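Local coordinates for protein MymaA.19257.a.B3 (Mycobacterium marinum, PDB 6Q10) that is of unknown function but forms the soluble part of a conserved, predicted membrane-anchored mycobacterial protein with a LytR_C-type domain, at residues K52-T57 with W92-C97. Sequence-based numbering, arbitrary orientation.
Sequences KDLGFT and WLVAPC
V94 meets L54 and F56 with one methyl each, so its two branches divide the contact. CG1 lies 4.0 Å from L54 CD1, while CG2 lies 4.4 Å from F56 CZ, at an oblique angle to the ring. The first torsion of V94 (chi1 -67°) sets CG1 anti to its own carbonyl carbon and CG2 between that carbon and the backbone N; this rotation turns CG1 to L54 and CG2 to F56. L54 and V94 run past each other in opposite directions. The L54 and V94 CA atoms, the nearest pair across the contact, are 9.7 Å apart, and just 91 Å² is buried in total, evidence that side-chain ends bridge two separated backbones. Between the two partners, G55 closes the helix with positive phi (115°) in a Schellman motif, with G55 N bonded to K52 O at 2.9 Å; the side chains of L54 and F56 both leave the backbone towards 92-97. The contact joins the region where helix 43-54 passes into its loop to the last turn of helix 85-94, within the LytR_C-type domain. L51 of helix 43-54 touches both F56 and V94, while I127 and L131 of helix 125-132 pack against V94; beyond F56, the chain continues into strand 60-63 at the sheet edge.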
ATOM      1  N   LYS A  52       2.096  -5.818  -9.654  1.00 23.80           N
ATOM      2  CA  LYS A  52       2.672  -5.645 -10.987  1.00 26.81           C
ATOM      3  C   LYS A  52       1.588  -5.661 -12.056  1.00 30.19           C
ATOM      4  O   LYS A  52       1.599  -4.831 -12.976  1.00 29.49           O
ATOM      5  CB  LYS A  52       3.712  -6.738 -11.253  1.00 28.41           C
ATOM      6  CG  LYS A  52       4.523  -6.478 -12.521  1.00 28.85           C
ATOM      7  CD  LYS A  52       5.543  -7.571 -12.759  1.00 39.86           C
ATOM      8  CE  LYS A  52       6.320  -7.334 -14.046  1.00 50.00           C
ATOM      9  NZ  LYS A  52       7.583  -8.123 -14.030  1.00 47.69           N
ATOM     10  N   ASP A  53       0.624  -6.577 -11.938  1.00 31.15           N
ATOM     11  CA  ASP A  53      -0.434  -6.668 -12.940  1.00 32.02           C
ATOM     12  C   ASP A  53      -1.282  -5.402 -12.997  1.00 32.09           C
ATOM     13  O   ASP A  53      -1.827  -5.079 -14.064  1.00 33.07           O
ATOM     14  CB  ASP A  53      -1.326  -7.874 -12.653  1.00 40.19           C
ATOM     15  CG  ASP A  53      -0.620  -9.184 -12.896  1.00 44.84           C
ATOM     16  OD1 ASP A  53       0.423  -9.163 -13.580  1.00 43.94           O
ATOM     17  OD2 ASP A  53      -1.119 -10.227 -12.428  1.00 45.45           O
ATOM     18  N   LEU A  54      -1.418  -4.691 -11.869  1.00 29.48           N
ATOM     19  CA  LEU A  54      -2.149  -3.429 -11.822  1.00 28.25           C
ATOM     20  C   LEU A  54      -1.361  -2.265 -12.395  1.00 30.02           C
ATOM     21  O   LEU A  54      -1.930  -1.192 -12.614  1.00 30.76           O
ATOM     22  CB  LEU A  54      -2.536  -3.077 -10.379  1.00 27.05           C
ATOM     23  CG  LEU A  54      -3.519  -4.004  -9.683  1.00 27.23           C
ATOM     24  CD1 LEU A  54      -3.527  -3.613  -8.236  1.00 28.82           C
ATOM     25  CD2 LEU A  54      -4.910  -3.901 -10.301  1.00 26.61           C
ATOM     26  N   GLY A  55      -0.067  -2.428 -12.619  1.00 28.87           N
ATOM     27  CA  GLY A  55       0.728  -1.352 -13.158  1.00 29.99           C
ATOM     28  C   GLY A  55       1.804  -0.825 -12.239  1.00 28.84           C
ATOM     29  O   GLY A  55       2.530   0.084 -12.655  1.00 29.67           O
ATOM     30  N   PHE A  56       1.932  -1.341 -11.009  1.00 24.17           N
ATOM     31  CA  PHE A  56       3.036  -0.939 -10.139  1.00 21.27           C
ATOM     32  C   PHE A  56       4.338  -1.473 -10.713  1.00 26.22           C
ATOM     33  O   PHE A  56       4.395  -2.614 -11.156  1.00 29.45           O
ATOM     34  CB  PHE A  56       2.867  -1.485  -8.720  1.00 19.43           C
ATOM     35  CG  PHE A  56       1.783  -0.808  -7.907  1.00 21.33           C
ATOM     36  CD1 PHE A  56       0.442  -1.162  -8.081  1.00 22.16           C
ATOM     37  CD2 PHE A  56       2.109   0.135  -6.932  1.00 20.57           C
ATOM     38  CE1 PHE A  56      -0.553  -0.544  -7.303  1.00 18.85           C
ATOM     39  CE2 PHE A  56       1.097   0.741  -6.167  1.00 21.12           C
ATOM     40  CZ  PHE A  56      -0.208   0.381  -6.346  1.00 21.20           C
ATOM     41  N   THR A  57       5.380  -0.645 -10.710  1.00 26.47           N
ATOM     42  CA  THR A  57       6.710  -1.141 -11.027  1.00 27.41           C
ATOM     43  C   THR A  57       6.969  -2.387 -10.205  1.00 31.66           C
ATOM     44  O   THR A  57       6.647  -2.421  -9.020  1.00 32.61           O
ATOM     45  CB  THR A  57       7.747  -0.071 -10.725  1.00 32.27           C
ATOM     46  OG1 THR A  57       7.421   1.089 -11.497  1.00 34.82           O
ATOM     47  CG2 THR A  57       9.132  -0.561 -11.108  1.00 38.42           C
ATOM     48  N   TRP A  92      -2.168   2.214  -0.552  1.00 15.62           N
ATOM     49  CA  TRP A  92      -3.304   2.198   0.367  1.00 16.06           C
ATOM     50  C   TRP A  92      -4.644   2.081  -0.350  1.00 17.87           C
ATOM     51  O   TRP A  92      -5.624   1.632   0.245  1.00 20.15           O
ATOM     52  CB  TRP A  92      -3.229   3.478   1.227  1.00 18.54           C
ATOM     53  CG  TRP A  92      -4.046   3.516   2.472  1.00 19.55           C
ATOM     54  CD1 TRP A  92      -4.274   2.504   3.355  1.00 20.51           C
ATOM     55  CD2 TRP A  92      -4.723   4.667   2.982  1.00 20.02           C
ATOM     56  NE1 TRP A  92      -5.052   2.972   4.403  1.00 21.63           N
ATOM     57  CE2 TRP A  92      -5.356   4.292   4.177  1.00 24.57           C
ATOM     58  CE3 TRP A  92      -4.877   5.974   2.514  1.00 23.51           C
ATOM     59  CZ2 TRP A  92      -6.121   5.198   4.928  1.00 25.97           C
ATOM     60  CZ3 TRP A  92      -5.629   6.869   3.269  1.00 26.64           C
ATOM     61  CH2 TRP A  92      -6.227   6.470   4.454  1.00 24.84           C
ATOM     62  N   LEU A  93      -4.707   2.494  -1.622  1.00 17.89           N
ATOM     63  CA  LEU A  93      -5.917   2.295  -2.409  1.00 18.95           C
ATOM     64  C   LEU A  93      -6.290   0.825  -2.508  1.00 19.84           C
ATOM     65  O   LEU A  93      -7.472   0.473  -2.465  1.00 21.40           O
ATOM     66  CB  LEU A  93      -5.704   2.852  -3.819  1.00 20.32           C
ATOM     67  CG  LEU A  93      -5.566   4.361  -3.867  1.00 20.49           C
ATOM     68  CD1 LEU A  93      -5.082   4.736  -5.274  1.00 23.73           C
ATOM     69  CD2 LEU A  93      -6.903   5.064  -3.558  1.00 22.79           C
ATOM     70  N   VAL A  94      -5.290  -0.050  -2.696  1.00 18.42           N
ATOM     71  CA  VAL A  94      -5.567  -1.461  -2.922  1.00 21.28           C
ATOM     72  C   VAL A  94      -5.348  -2.290  -1.658  1.00 19.62           C
ATOM     73  O   VAL A  94      -5.723  -3.469  -1.638  1.00 22.91           O
ATOM     74  CB  VAL A  94      -4.748  -2.006  -4.110  1.00 19.90           C
ATOM     75  CG1 VAL A  94      -5.243  -1.335  -5.418  1.00 21.79           C
ATOM     76  CG2 VAL A  94      -3.237  -1.763  -3.924  1.00 18.99           C
ATOM     77  N   ALA A  95      -4.801  -1.699  -0.599  1.00 18.09           N
ATOM     78  CA  ALA A  95      -4.721  -2.344   0.719  1.00 17.62           C
ATOM     79  C   ALA A  95      -5.304  -1.394   1.760  1.00 18.06           C
ATOM     80  O   ALA A  95      -4.605  -0.925   2.666  1.00 20.27           O
ATOM     81  CB  ALA A  95      -3.273  -2.701   1.050  1.00 20.62           C
ATOM     82  N   PRO A  96      -6.589  -1.058   1.644  1.00 20.43           N
ATOM     83  CA  PRO A  96      -7.121   0.070   2.421  1.00 18.97           C
ATOM     84  C   PRO A  96      -7.275  -0.195   3.901  1.00 20.07           C
ATOM     85  O   PRO A  96      -7.523   0.768   4.652  1.00 25.74           O
ATOM     86  CB  PRO A  96      -8.490   0.324   1.764  1.00 20.80           C
ATOM     87  CG  PRO A  96      -8.888  -1.036   1.190  1.00 22.73           C
ATOM     88  CD  PRO A  96      -7.563  -1.589   0.679  1.00 22.28           C
ATOM     89  N   CYS A  97      -7.199  -1.449   4.357  1.00 18.79           N
ATOM     90  CA  CYS A  97      -7.446  -1.722   5.768  1.00 22.50           C
ATOM     91  C   CYS A  97      -6.158  -2.006   6.522  1.00 23.53           C
ATOM     92  O   CYS A  97      -6.190  -2.550   7.626  1.00 27.25           O
ATOM     93  CB  CYS A  97      -8.469  -2.845   5.911  1.00 28.80           C
ATOM     94  SG  CYS A  97     -10.081  -2.278   5.204  1.00 33.35           S
TER